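Long-range contacts in maltose/maltodextrin-binding protein (Thermus thermophilus, PDB 2GH9), which binds maltotriose, probably as the periplasmic receptor that captures maltodextrins for uptake into the cell: residues T4-F9 with V35-A40; G10-E15 with L237-K242; Q44-G49 with G68-A73; A56-T61 with Q269-N274. All coordinates share one frame; numbering follows the deposited sequence.

Contact 1: residues T4-F9 with V35-A40. With GLC (alpha-D-glucopyranose), chain B; GLC (alpha-D-glucopyranose), chain C.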
loop_
_atom_site.group_PDB
_atom_site.type_symbol
_atom_site.label_atom_id
_atom_site.label_comp_id
_atom_site.label_asym_id
_atom_site.label_seq_id
_atom_site.Cartn_x
_atom_site.Cartn_y
_atom_site.Cartn_z
ATOM N N THR A 4 -20.752 13.091 0.673
ATOM C CA THR A 4 -19.930 12.617 -0.437
ATOM C C THR A 4 -18.710 11.860 0.077
ATOM O O THR A 4 -18.140 12.193 1.122
ATOM C CB THR A 4 -19.521 13.751 -1.391
ATOM O OG1 THR A 4 -18.596 14.623 -0.741
ATOM C CG2 THR A 4 -20.761 14.557 -1.833
ATOM N N VAL A 5 -18.362 10.808 -0.664
ATOM C CA VAL A 5 -17.223 9.936 -0.372
ATOM C C VAL A 5 -16.263 9.995 -1.547
ATOM O O VAL A 5 -16.660 9.730 -2.658
ATOM C CB VAL A 5 -17.667 8.465 -0.187
ATOM C CG1 VAL A 5 -16.463 7.531 0.147
ATOM C CG2 VAL A 5 -18.716 8.377 0.884
ATOM N N TRP A 6 -15.011 10.367 -1.289
ATOM C CA TRP A 6 -13.933 10.161 -2.264
ATOM C C TRP A 6 -13.337 8.785 -2.079
ATOM O O TRP A 6 -13.057 8.386 -0.938
ATOM C CB TRP A 6 -12.844 11.208 -2.091
ATOM C CG TRP A 6 -13.218 12.536 -2.626
ATOM C CD1 TRP A 6 -14.320 12.845 -3.373
ATOM C CD2 TRP A 6 -12.473 13.741 -2.484
ATOM N NE1 TRP A 6 -14.323 14.180 -3.674
ATOM C CE2 TRP A 6 -13.189 14.753 -3.156
ATOM C CE3 TRP A 6 -11.274 14.072 -1.832
ATOM C CZ2 TRP A 6 -12.741 16.074 -3.213
ATOM C CZ3 TRP A 6 -10.831 15.379 -1.887
ATOM C CH2 TRP A 6 -11.568 16.372 -2.577
ATOM N N THR A 7 -13.158 8.058 -3.184
ATOM C CA THR A 7 -12.520 6.735 -3.132
ATOM C C THR A 7 -11.583 6.482 -4.313
ATOM O O THR A 7 -11.833 6.956 -5.416
ATOM C CB THR A 7 -13.587 5.596 -3.094
ATOM O OG1 THR A 7 -12.940 4.351 -2.861
ATOM C CG2 THR A 7 -14.383 5.529 -4.387
ATOM N N HIS A 8 -10.534 5.706 -4.064
ATOM C CA HIS A 8 -9.607 5.234 -5.108
ATOM C C HIS A 8 -9.909 3.796 -5.533
ATOM O O HIS A 8 -9.169 3.182 -6.326
ATOM C CB HIS A 8 -8.145 5.347 -4.663
ATOM C CG HIS A 8 -7.832 4.699 -3.344
ATOM N ND1 HIS A 8 -7.397 3.393 -3.234
ATOM C CD2 HIS A 8 -7.814 5.205 -2.083
ATOM C CE1 HIS A 8 -7.170 3.111 -1.962
ATOM N NE2 HIS A 8 -7.389 4.201 -1.246
ATOM N N PHE A 9 -11.010 3.262 -5.018
ATOM C CA PHE A 9 -11.394 1.910 -5.326
ATOM C C PHE A 9 -11.926 1.812 -6.762
ATOM O O PHE A 9 -12.539 2.748 -7.297
ATOM C CB PHE A 9 -12.494 1.409 -4.369
ATOM C CG PHE A 9 -12.090 1.326 -2.927
ATOM C CD1 PHE A 9 -10.767 1.451 -2.521
ATOM C CD2 PHE A 9 -13.059 1.111 -1.959
ATOM C CE1 PHE A 9 -10.425 1.372 -1.197
ATOM C CE2 PHE A 9 -12.726 1.027 -0.634
ATOM C CZ PHE A 9 -11.404 1.141 -0.249
ATOM N N VAL A 35 -17.609 9.190 -5.163
ATOM C CA VAL A 35 -16.852 9.912 -6.182
ATOM C C VAL A 35 -15.476 9.250 -6.301
ATOM O O VAL A 35 -14.736 9.138 -5.316
ATOM C CB VAL A 35 -16.768 11.437 -5.855
ATOM C CG1 VAL A 35 -15.876 12.192 -6.833
ATOM C CG2 VAL A 35 -18.172 12.074 -5.851
ATOM N N GLU A 36 -15.169 8.776 -7.507
ATOM C CA GLU A 36 -13.859 8.216 -7.826
ATOM C C GLU A 36 -12.820 9.315 -8.029
ATOM O O GLU A 36 -13.102 10.369 -8.616
ATOM C CB GLU A 36 -13.930 7.324 -9.059
ATOM C CG GLU A 36 -14.733 6.057 -8.835
ATOM C CD GLU A 36 -15.278 5.471 -10.138
ATOM O OE1 GLU A 36 -14.572 4.661 -10.781
ATOM O OE2 GLU A 36 -16.428 5.808 -10.500
ATOM N N VAL A 37 -11.633 9.055 -7.496
ATOM C CA VAL A 37 -10.489 9.966 -7.520
ATOM C C VAL A 37 -9.276 9.054 -7.641
ATOM O O VAL A 37 -9.189 8.059 -6.897
ATOM C CB VAL A 37 -10.302 10.759 -6.220
ATOM C CG1 VAL A 37 -9.190 11.855 -6.407
ATOM C CG2 VAL A 37 -11.635 11.328 -5.666
ATOM N N PRO A 38 -8.352 9.357 -8.579
ATOM C CA PRO A 38 -7.124 8.542 -8.605
ATOM C C PRO A 38 -6.354 8.665 -7.280
ATOM O O PRO A 38 -6.242 9.771 -6.696
ATOM C CB PRO A 38 -6.326 9.133 -9.761
ATOM C CG PRO A 38 -7.272 10.010 -10.518
ATOM C CD PRO A 38 -8.323 10.439 -9.589
ATOM N N PHE A 39 -5.835 7.531 -6.821
ATOM C CA PHE A 39 -5.145 7.422 -5.537
ATOM C C PHE A 39 -4.103 8.514 -5.345
ATOM O O PHE A 39 -4.045 9.148 -4.285
ATOM C CB PHE A 39 -4.496 6.031 -5.418
ATOM C CG PHE A 39 -3.562 5.887 -4.249
ATOM C CD1 PHE A 39 -4.057 5.552 -2.996
ATOM C CD2 PHE A 39 -2.203 6.093 -4.395
ATOM C CE1 PHE A 39 -3.200 5.415 -1.924
ATOM C CE2 PHE A 39 -1.330 5.974 -3.311
ATOM C CZ PHE A 39 -1.826 5.634 -2.085
ATOM N N ALA A 40 -3.307 8.759 -6.388
ATOM C CA ALA A 40 -2.146 9.681 -6.313
ATOM C C ALA A 40 -2.527 11.169 -6.289
ATOM O O ALA A 40 -1.659 12.041 -6.133
ATOM C CB ALA A 40 -1.169 9.385 -7.470
HETATM C C1 GLC B . -5.289 1.766 -6.472
HETATM C C2 GLC B . -5.447 0.953 -5.189
HETATM C C3 GLC B . -4.416 1.400 -4.171
HETATM C C4 GLC B . -3.009 1.252 -4.770
HETATM C C5 GLC B . -2.869 2.066 -6.067
HETATM C C6 GLC B . -1.526 1.783 -6.767
HETATM O O1 GLC B . -5.686 3.108 -6.202
HETATM O O2 GLC B . -6.791 1.067 -4.670
HETATM O O3 GLC B . -4.526 0.664 -2.942
HETATM O O4 GLC B . -2.071 1.824 -3.875
HETATM O O5 GLC B . -3.938 1.732 -6.949
HETATM O O6 GLC B . -1.413 2.496 -8.013
HETATM C C1 GLC C . -1.070 0.924 -3.372
HETATM C C2 GLC C . -1.042 1.036 -1.859
HETATM C C3 GLC C . -0.531 2.438 -1.459
HETATM C C4 GLC C . 0.783 2.807 -2.129
HETATM C C5 GLC C . 0.689 2.576 -3.635
HETATM C C6 GLC C . 2.052 2.785 -4.307
HETATM O O2 GLC C . -2.361 0.856 -1.337
HETATM O O3 GLC C . -0.405 2.526 -0.056
HETATM O O4 GLC C . 1.103 4.185 -1.855
HETATM O O5 GLC C . 0.219 1.237 -3.916
HETATM O O6 GLC C . 1.923 3.188 -5.673
HETATM O O HOH W 1 -6.872 4.638 -8.138
#
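Two neighbouring parallel strands, 3-7 and 32-36, end at the maltotriose pocket; Trp6 and Thr7 pair with Val35 and Glu36, and His8 meets Phe39 just past the strand ends. Val35 N donates to Val5 O at 2.7 Å. Thr7 N then bonds to Val35 O, and Val37 N to Thr7 O. Trp6 and Val35 lie side by side on one face of the sheet. Val37 brings CG2 over the indole toward its rim, 3.6 Å from Trp6 CG, a CH-pi contact with the five-membered ring. The strands and intervening helix 11-26 form a beta-alpha-beta unit of the periplasmic binding protein fold, whose strand ends carry pocket residues. Here His8 has CG between its backbone N and carbonyl carbon (chi1 53°), and its ring is covered on one face by Phe39 CD1 and on the opposite one by Phe9 CD1. Phe39 presents its edge to His8 in a T-shaped pair, planes at 82°. In the plane of the imidazole, His8 ND1 shares a 2.8 Å hydrogen bond with O2 of the chain B glucose. Phe39 lays one ring face beneath O4 of that sugar, while Phe39 CZ comes within 3.3 Å of O4 of the chain C glucose. A water 2.7 Å from O1 of the chain B glucose is hydrogen-bonded to it, takes a weak bond from Phe39 N and donates to His8 O. Thr7 OG1 accepts from Phe9 N in an ST turn and also bonds to Val60 O.

Contact 2: residues G10-E15 with L237-K242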
loop_
_atom_site.group_PDB
_atom_site.type_symbol
_atom_site.label_atom_id
_atom_site.label_comp_id
_atom_site.label_asym_id
_atom_site.label_seq_id
_atom_site.Cartn_x
_atom_site.Cartn_y
_atom_site.Cartn_z
ATOM N N GLY A 10 -11.691 0.656 -7.369
ATOM C CA GLY A 10 -12.326 0.289 -8.623
ATOM C C GLY A 10 -12.808 -1.127 -8.535
ATOM O O GLY A 10 -12.661 -1.780 -7.495
ATOM N N GLY A 11 -13.440 -1.582 -9.616
ATOM C CA GLY A 11 -13.837 -2.954 -9.756
ATOM C C GLY A 11 -14.775 -3.427 -8.667
ATOM O O GLY A 11 -15.647 -2.668 -8.218
ATOM N N PRO A 12 -14.627 -4.701 -8.266
ATOM C CA PRO A 12 -15.390 -5.273 -7.151
ATOM C C PRO A 12 -15.343 -4.464 -5.845
ATOM O O PRO A 12 -16.365 -4.385 -5.131
ATOM C CB PRO A 12 -14.757 -6.639 -6.973
ATOM C CG PRO A 12 -14.304 -7.004 -8.345
ATOM C CD PRO A 12 -13.746 -5.714 -8.884
ATOM N N GLU A 13 -14.192 -3.858 -5.526
ATOM C CA GLU A 13 -14.104 -3.054 -4.298
ATOM C C GLU A 13 -15.010 -1.854 -4.346
ATOM O O GLU A 13 -15.690 -1.549 -3.352
ATOM C CB GLU A 13 -12.677 -2.586 -4.021
ATOM C CG GLU A 13 -11.732 -3.674 -3.555
ATOM C CD GLU A 13 -10.358 -3.120 -3.187
ATOM O OE1 GLU A 13 -10.053 -1.983 -3.581
ATOM O OE2 GLU A 13 -9.573 -3.812 -2.498
ATOM N N LEU A 14 -15.001 -1.174 -5.489
ATOM C CA LEU A 14 -15.871 -0.038 -5.742
ATOM C C LEU A 14 -17.340 -0.453 -5.692
ATOM O O LEU A 14 -18.173 0.281 -5.160
ATOM C CB LEU A 14 -15.567 0.600 -7.110
ATOM C CG LEU A 14 -16.403 1.821 -7.508
ATOM C CD1 LEU A 14 -16.218 2.971 -6.502
ATOM C CD2 LEU A 14 -16.074 2.261 -8.952
ATOM N N GLU A 15 -17.651 -1.616 -6.264
ATOM C CA GLU A 15 -19.029 -2.091 -6.268
ATOM C C GLU A 15 -19.544 -2.340 -4.838
ATOM O O GLU A 15 -20.667 -1.967 -4.515
ATOM C CB GLU A 15 -19.211 -3.311 -7.181
ATOM C CG GLU A 15 -20.562 -3.303 -7.904
ATOM C CD GLU A 15 -20.726 -2.151 -8.920
ATOM O OE1 GLU A 15 -19.946 -2.088 -9.894
ATOM O OE2 GLU A 15 -21.638 -1.304 -8.761
ATOM N N LEU A 237 -6.499 -7.794 -6.284
ATOM C CA LEU A 237 -7.088 -9.122 -6.302
ATOM C C LEU A 237 -8.534 -9.152 -6.757
ATOM O O LEU A 237 -8.946 -10.146 -7.340
ATOM C CB LEU A 237 -6.957 -9.798 -4.937
ATOM C CG LEU A 237 -5.527 -10.153 -4.545
ATOM C CD1 LEU A 237 -5.431 -10.857 -3.188
ATOM C CD2 LEU A 237 -4.832 -10.987 -5.627
ATOM N N GLY A 238 -9.284 -8.073 -6.505
ATOM C CA GLY A 238 -10.658 -7.952 -6.980
ATOM C C GLY A 238 -10.736 -8.183 -8.482
ATOM O O GLY A 238 -11.522 -9.012 -8.949
ATOM N N ASP A 239 -9.892 -7.465 -9.217
ATOM C CA ASP A 239 -9.845 -7.570 -10.677
ATOM C C ASP A 239 -9.251 -8.887 -11.158
ATOM O O ASP A 239 -9.660 -9.376 -12.207
ATOM C CB ASP A 239 -9.094 -6.394 -11.285
ATOM C CG ASP A 239 -9.774 -5.058 -11.021
ATOM O OD1 ASP A 239 -11.004 -4.978 -11.215
ATOM O OD2 ASP A 239 -9.079 -4.078 -10.651
ATOM N N TYR A 240 -8.328 -9.477 -10.386
ATOM C CA TYR A 240 -7.827 -10.834 -10.676
ATOM C C TYR A 240 -8.876 -11.931 -10.429
ATOM O O TYR A 240 -8.957 -12.890 -11.216
ATOM C CB TYR A 240 -6.531 -11.181 -9.897
ATOM C CG TYR A 240 -5.375 -10.207 -10.067
ATOM C CD1 TYR A 240 -5.375 -9.245 -11.087
ATOM C CD2 TYR A 240 -4.272 -10.261 -9.216
ATOM C CE1 TYR A 240 -4.336 -8.338 -11.230
ATOM C CE2 TYR A 240 -3.211 -9.361 -9.361
ATOM C CZ TYR A 240 -3.253 -8.403 -10.368
ATOM O OH TYR A 240 -2.228 -7.503 -10.528
ATOM N N LYS A 241 -9.634 -11.826 -9.331
ATOM C CA LYS A 241 -10.749 -12.739 -9.075
ATOM C C LYS A 241 -11.788 -12.607 -10.201
ATOM O O LYS A 241 -12.285 -13.608 -10.716
ATOM C CB LYS A 241 -11.419 -12.475 -7.710
ATOM C CG LYS A 241 -10.594 -12.798 -6.478
ATOM C CD LYS A 241 -11.274 -12.284 -5.194
ATOM C CE LYS A 241 -10.586 -12.830 -3.941
ATOM N NZ LYS A 241 -11.198 -12.354 -2.660
ATOM N N LYS A 242 -12.090 -11.373 -10.594
ATOM C CA LYS A 242 -13.090 -11.100 -11.641
ATOM C C LYS A 242 -12.678 -11.629 -13.017
ATOM O O LYS A 242 -13.520 -12.124 -13.777
ATOM C CB LYS A 242 -13.387 -9.606 -11.727
ATOM C CG LYS A 242 -14.560 -9.239 -12.639
ATOM C CD LYS A 242 -14.806 -7.724 -12.655
ATOM C CE LYS A 242 -15.562 -7.291 -13.915
ATOM N NZ LYS A 242 -15.923 -5.834 -13.948
HETATM O O HOH W 2 -8.846 -6.142 -4.203
#
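Pro12 rests its ring on the backbone of Gly238, with Pro12 CG 3.5 Å from Gly238 O and Pro12 CD 3.9 Å from Gly238 C. The second edge of the contact is Asp239, whose carboxylate atom OD1 reaches Pro12 CD at 3.7 Å and Gly11 CA at 3.8 Å. Asp239 CG sits anti to its carbonyl carbon, beside the backbone N (chi1 -63°), and the side chain crosses the proline ring obliquely. Gly11 has positive phi, 59°, and a beta carbon there would run into this carboxylate; a beta carbon on Gly238 would likewise press on the proline ring. Both glycines therefore let the two backbones come close. Lys242 adds a loose flank, its CB 4.4 Å from Pro12 CG. No direct hydrogen bond joins the segments, but one water does: it donates to Glu13 OE2 and accepts from Gly238 N, each at 3.0 Å. Glu13 OE2 is held in turn by a salt bridge to Arg305, which also bonds the bound sugar, so the water is linked through two side chains to the pocket. Farther out, Lys241 NZ bonds to the carbonyls of Gln301 and Gly303. The axes of helices 11-15 and 237-242 approach to 8.3 Å at 107°, a small contact between the two lobes of the binding protein, from the lobe of strand 3-7 to that of strands 227-232 and 247-250, close to the sugar pocket.

Contact 3: residues Q44-G49 with G68-A73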
loop_
_atom_site.group_PDB
_atom_site.type_symbol
_atom_site.label_atom_id
_atom_site.label_comp_id
_atom_site.label_asym_id
_atom_site.label_seq_id
_atom_site.Cartn_x
_atom_site.Cartn_y
_atom_site.Cartn_z
ATOM N N GLN A 44 -3.610 15.535 -1.865
ATOM C CA GLN A 44 -3.507 16.951 -2.174
ATOM C C GLN A 44 -4.899 17.573 -2.275
ATOM O O GLN A 44 -5.144 18.640 -1.741
ATOM C CB GLN A 44 -2.722 17.169 -3.473
ATOM C CG GLN A 44 -2.584 18.659 -3.859
ATOM C CD GLN A 44 -1.779 18.886 -5.106
ATOM O OE1 GLN A 44 -2.044 18.278 -6.144
ATOM N NE2 GLN A 44 -0.802 19.781 -5.030
ATOM N N LYS A 45 -5.819 16.885 -2.944
ATOM C CA LYS A 45 -7.173 17.387 -3.103
ATOM C C LYS A 45 -7.835 17.628 -1.758
ATOM O O LYS A 45 -8.522 18.645 -1.567
ATOM C CB LYS A 45 -8.014 16.419 -3.933
ATOM C CG LYS A 45 -7.924 16.652 -5.430
ATOM C CD LYS A 45 -8.517 15.473 -6.217
ATOM C CE LYS A 45 -10.026 15.498 -6.217
ATOM N NZ LYS A 45 -10.559 16.695 -6.943
ATOM N N PHE A 46 -7.636 16.691 -0.831
ATOM C CA PHE A 46 -8.256 16.758 0.498
ATOM C C PHE A 46 -7.627 17.785 1.406
ATOM O O PHE A 46 -8.323 18.529 2.092
ATOM C CB PHE A 46 -8.165 15.405 1.195
ATOM C CG PHE A 46 -9.211 15.198 2.258
ATOM C CD1 PHE A 46 -10.512 14.813 1.902
ATOM C CD2 PHE A 46 -8.902 15.339 3.599
ATOM C CE1 PHE A 46 -11.475 14.580 2.874
ATOM C CE2 PHE A 46 -9.878 15.113 4.578
ATOM C CZ PHE A 46 -11.162 14.738 4.207
ATOM N N ILE A 47 -6.304 17.785 1.457
ATOM C CA ILE A 47 -5.577 18.719 2.332
ATOM C C ILE A 47 -5.849 20.180 1.902
ATOM O O ILE A 47 -6.193 21.032 2.731
ATOM C CB ILE A 47 -4.062 18.433 2.349
ATOM C CG1 ILE A 47 -3.755 17.184 3.187
ATOM C CG2 ILE A 47 -3.308 19.645 2.916
ATOM C CD1 ILE A 47 -2.274 16.808 3.210
ATOM N N LEU A 48 -5.709 20.454 0.608
ATOM C CA LEU A 48 -5.952 21.793 0.079
ATOM C C LEU A 48 -7.440 22.161 0.070
ATOM O O LEU A 48 -7.809 23.271 0.453
ATOM C CB LEU A 48 -5.371 21.944 -1.332
ATOM C CG LEU A 48 -3.853 21.925 -1.509
ATOM C CD1 LEU A 48 -3.500 22.266 -2.968
ATOM C CD2 LEU A 48 -3.152 22.879 -0.545
ATOM N N GLY A 49 -8.294 21.234 -0.357
ATOM C CA GLY A 49 -9.731 21.503 -0.432
ATOM C C GLY A 49 -10.495 21.538 0.890
ATOM O O GLY A 49 -11.476 22.257 1.017
ATOM N N GLY A 68 -0.140 11.725 9.549
ATOM C CA GLY A 68 0.603 12.846 10.137
ATOM C C GLY A 68 0.479 14.145 9.362
ATOM O O GLY A 68 0.165 15.161 9.949
ATOM N N GLU A 69 0.717 14.119 8.046
ATOM C CA GLU A 69 0.573 15.306 7.208
ATOM C C GLU A 69 -0.852 15.868 7.175
ATOM O O GLU A 69 -1.047 17.091 7.194
ATOM C CB GLU A 69 1.027 15.011 5.781
ATOM C CG GLU A 69 0.930 16.176 4.834
ATOM C CD GLU A 69 1.327 15.839 3.432
ATOM O OE1 GLU A 69 1.814 14.704 3.186
ATOM O OE2 GLU A 69 1.159 16.719 2.569
ATOM N N MET A 70 -1.843 14.981 7.066
ATOM C CA MET A 70 -3.235 15.399 7.045
ATOM C C MET A 70 -3.691 15.974 8.401
ATOM O O MET A 70 -4.394 16.993 8.438
ATOM C CB MET A 70 -4.139 14.229 6.631
ATOM C CG MET A 70 -3.986 13.847 5.169
ATOM S SD MET A 70 -5.144 12.554 4.677
ATOM C CE MET A 70 -6.276 13.440 3.636
ATOM N N ALA A 71 -3.295 15.304 9.487
ATOM C CA ALA A 71 -3.607 15.729 10.841
ATOM C C ALA A 71 -3.012 17.117 11.140
ATOM O O ALA A 71 -3.701 18.000 11.690
ATOM C CB ALA A 71 -3.132 14.673 11.860
ATOM N N GLN A 72 -1.764 17.329 10.735
ATOM C CA GLN A 72 -1.150 18.668 10.816
ATOM C C GLN A 72 -1.849 19.730 9.981
ATOM O O GLN A 72 -1.808 20.898 10.348
ATOM C CB GLN A 72 0.312 18.623 10.391
ATOM C CG GLN A 72 1.223 18.049 11.432
ATOM C CD GLN A 72 2.658 18.478 11.228
ATOM O OE1 GLN A 72 3.093 18.728 10.090
ATOM N NE2 GLN A 72 3.411 18.571 12.329
ATOM N N ALA A 73 -2.463 19.350 8.854
ATOM C CA ALA A 73 -3.237 20.291 8.049
ATOM C C ALA A 73 -4.605 20.550 8.673
ATOM O O ALA A 73 -5.405 21.320 8.141
ATOM C CB ALA A 73 -3.400 19.780 6.615
#
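Met70 and Phe46 cross at about a right angle, the methionine turning its methyl end obliquely against the phenylalanine ring. Met70 CG lies beside its own backbone N and the chain runs extended to SD; the bend comes at chi3, 109°, and sends CE toward the ring, 3.7 Å from Phe46 CB. A still closer approach to Phe46 CD2, modelled at 3.2 Å, is doubtful as an exact distance. Beyond Met70 the Phe46 side chain meets Trp6 and Asn274. Ile47 presents all its outer carbons to the other helix. The Ile47 and Met70 side chains pass at a slant, with Ile47 CG1 3.9 Å from Met70 CG, while the CG2 branch of Ile47 meets Ala73 CB at 3.7 Å. These are two nearly parallel helices, 44-49 and 68-72, which flank strand 58-63 in the chain; their axes are 10.2 Å apart at 17°, and side chains, mostly apolar, meet between them. In the periplasmic binding protein fold such helices pack beside the central sheet, and Phe46 reaches toward it. The Ile47 and Glu69 side chains cross at about a right angle, with Ile47 CD1 3.6 Å from Glu69 CG and 3.5 Å from Glu69 OE2. The aliphatic part of the glutamate thus continues the apolar surface, while Glu69 OE1 makes a long, weak ion pair with Lys43 NZ.

Contact 4: residues A56-T61 with Q269-N274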
loop_
_atom_site.group_PDB
_atom_site.type_symbol
_atom_site.label_atom_id
_atom_site.label_comp_id
_atom_site.label_asym_id
_atom_site.label_seq_id
_atom_site.Cartn_x
_atom_site.Cartn_y
_atom_site.Cartn_z
ATOM N N ALA A 56 -14.625 16.134 0.032
ATOM C CA ALA A 56 -15.672 15.196 0.434
ATOM C C ALA A 56 -15.805 15.066 1.943
ATOM O O ALA A 56 -14.885 15.395 2.696
ATOM C CB ALA A 56 -15.405 13.795 -0.167
ATOM N N ASP A 57 -16.956 14.552 2.369
ATOM C CA ASP A 57 -17.255 14.365 3.783
ATOM C C ASP A 57 -16.432 13.247 4.392
ATOM O O ASP A 57 -16.180 13.260 5.583
ATOM C CB ASP A 57 -18.753 14.083 3.963
ATOM C CG ASP A 57 -19.602 15.284 3.588
ATOM O OD1 ASP A 57 -19.537 16.277 4.326
ATOM O OD2 ASP A 57 -20.277 15.265 2.548
ATOM N N LEU A 58 -16.045 12.268 3.578
ATOM C CA LEU A 58 -15.147 11.215 4.031
ATOM C C LEU A 58 -14.301 10.649 2.888
ATOM O O LEU A 58 -14.578 10.880 1.708
ATOM C CB LEU A 58 -15.892 10.094 4.796
ATOM C CG LEU A 58 -17.101 9.315 4.285
ATOM C CD1 LEU A 58 -17.368 8.098 5.166
ATOM C CD2 LEU A 58 -18.320 10.207 4.240
ATOM N N VAL A 59 -13.212 9.975 3.261
ATOM C CA VAL A 59 -12.374 9.274 2.278
ATOM C C VAL A 59 -12.370 7.831 2.704
ATOM O O VAL A 59 -12.026 7.526 3.846
ATOM C CB VAL A 59 -10.921 9.790 2.200
ATOM C CG1 VAL A 59 -10.184 9.131 1.000
ATOM C CG2 VAL A 59 -10.874 11.292 2.051
ATOM N N VAL A 60 -12.839 6.971 1.805
ATOM C CA VAL A 60 -12.815 5.518 1.955
ATOM C C VAL A 60 -11.947 4.944 0.820
ATOM O O VAL A 60 -12.432 4.801 -0.311
ATOM C CB VAL A 60 -14.224 4.954 1.838
ATOM C CG1 VAL A 60 -14.202 3.439 1.996
ATOM C CG2 VAL A 60 -15.166 5.604 2.881
ATOM N N THR A 61 -10.678 4.606 1.049
ATOM C CA THR A 61 -9.917 4.755 2.282
ATOM C C THR A 61 -8.621 5.516 1.975
ATOM O O THR A 61 -8.250 5.704 0.806
ATOM C CB THR A 61 -9.525 3.374 2.846
ATOM O OG1 THR A 61 -9.060 2.527 1.770
ATOM C CG2 THR A 61 -10.741 2.717 3.569
ATOM N N GLN A 269 -5.152 0.723 5.502
ATOM C CA GLN A 269 -6.152 1.586 4.914
ATOM C C GLN A 269 -7.243 1.860 5.951
ATOM O O GLN A 269 -7.732 0.941 6.590
ATOM C CB GLN A 269 -6.761 0.935 3.679
ATOM C CG GLN A 269 -5.782 0.707 2.530
ATOM C CD GLN A 269 -5.578 1.918 1.635
ATOM O OE1 GLN A 269 -6.449 2.774 1.505
ATOM N NE2 GLN A 269 -4.414 1.984 1.001
ATOM N N GLY A 270 -7.629 3.125 6.083
ATOM C CA GLY A 270 -8.678 3.504 7.028
ATOM C C GLY A 270 -9.593 4.576 6.506
ATOM O O GLY A 270 -9.254 5.330 5.557
ATOM N N VAL A 271 -10.776 4.642 7.112
ATOM C CA VAL A 271 -11.735 5.664 6.767
ATOM C C VAL A 271 -11.443 6.918 7.600
ATOM O O VAL A 271 -11.249 6.833 8.831
ATOM C CB VAL A 271 -13.201 5.209 7.009
ATOM C CG1 VAL A 271 -14.155 6.320 6.605
ATOM C CG2 VAL A 271 -13.528 3.866 6.245
ATOM N N VAL A 272 -11.410 8.069 6.938
ATOM C CA VAL A 272 -11.227 9.351 7.627
ATOM C C VAL A 272 -12.400 10.263 7.331
ATOM O O VAL A 272 -12.989 10.238 6.244
ATOM C CB VAL A 272 -9.885 10.063 7.274
ATOM C CG1 VAL A 272 -8.683 9.225 7.777
ATOM C CG2 VAL A 272 -9.805 10.341 5.765
ATOM N N VAL A 273 -12.761 11.056 8.329
ATOM C CA VAL A 273 -13.839 12.000 8.188
ATOM C C VAL A 273 -13.227 13.397 8.081
ATOM O O VAL A 273 -12.259 13.701 8.755
ATOM C CB VAL A 273 -14.864 11.837 9.361
ATOM C CG1 VAL A 273 -15.897 12.982 9.361
ATOM C CG2 VAL A 273 -15.575 10.502 9.232
ATOM N N ASN A 274 -13.778 14.205 7.185
ATOM C CA ASN A 274 -13.374 15.588 6.982
ATOM C C ASN A 274 -13.757 16.444 8.195
ATOM O O ASN A 274 -14.948 16.555 8.534
ATOM C CB ASN A 274 -14.067 16.116 5.726
ATOM C CG ASN A 274 -13.578 17.479 5.290
ATOM O OD1 ASN A 274 -12.876 18.162 6.020
ATOM N ND2 ASN A 274 -13.929 17.866 4.068
#
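Gln269 OE1 accepts a 2.6 Å hydrogen bond from Thr61 OG1 and a weak one from His8 NE2. The hydroxyl is tilted 20° from the amide's carbonyl plane, and the two side chains cross at about a right angle. Thr61 OG1 sits between its backbone N and carbonyl carbon (chi1 44°), facing the glutamine. Strands 58-63 and 265-273 pair antiparallel here in a mixed sheet of the periplasmic binding protein fold, and Gln269 touches the bound sugar. Its other amide atom, NE2, bonds to Glu113, which is hydrogen-bonded to the sugar, so the amide is fixed at both ends. The chain turns a corner at Val60, and the peptide before Thr61 is cis. Before that corner, Val59 and Val272 form a hydrogen-bonded pair: Val59 N to Val272 O at 3.0 Å and Val272 N to Val59 O at 3.2 Å. Their side chains lie side by side, Val272 CG2 3.8 Å from Val59 CB. On the other face of the sheet Leu58 and Val273 make a non-hydrogen-bonded pair. Leu58 CD1 and Val60 CG2 each meet Val271 CG1 at 3.9 Å. At the far end Asn274 N bonds to Asp57 O, and Asn274 OD1 accepts from Tyr276 N. Asn274 ND2 reaches Ala56 O at 3.0 Å, approaching from 42° above the carbonyl plane.

Overall arrangement
Contacts 1 and 4 are neighbours in one mixed sheet, their centres 10 Å apart: strand 3-7 pairs with 32-36 on one side and with 58-63, the first strand of contact 4, on the other. Contact 3, 12 Å from contact 4 between centres, lies in the helices that precede and follow strand 58-63, and Phe46 packs on Val59 and Asn274. Contact 2 is 28 Å from contact 3 between centres, yet helix 11-26 links it to contact 1, where Leu14 touches Thr7. Along the chain contact 3 nests inside the loop closed by contact 2. Contacts 1, 3 and 4 belong to the lobe built on the larger sheet, contact 2 joins it to the other lobe, and contacts 1 and 4 bring sugar-contacting residues together.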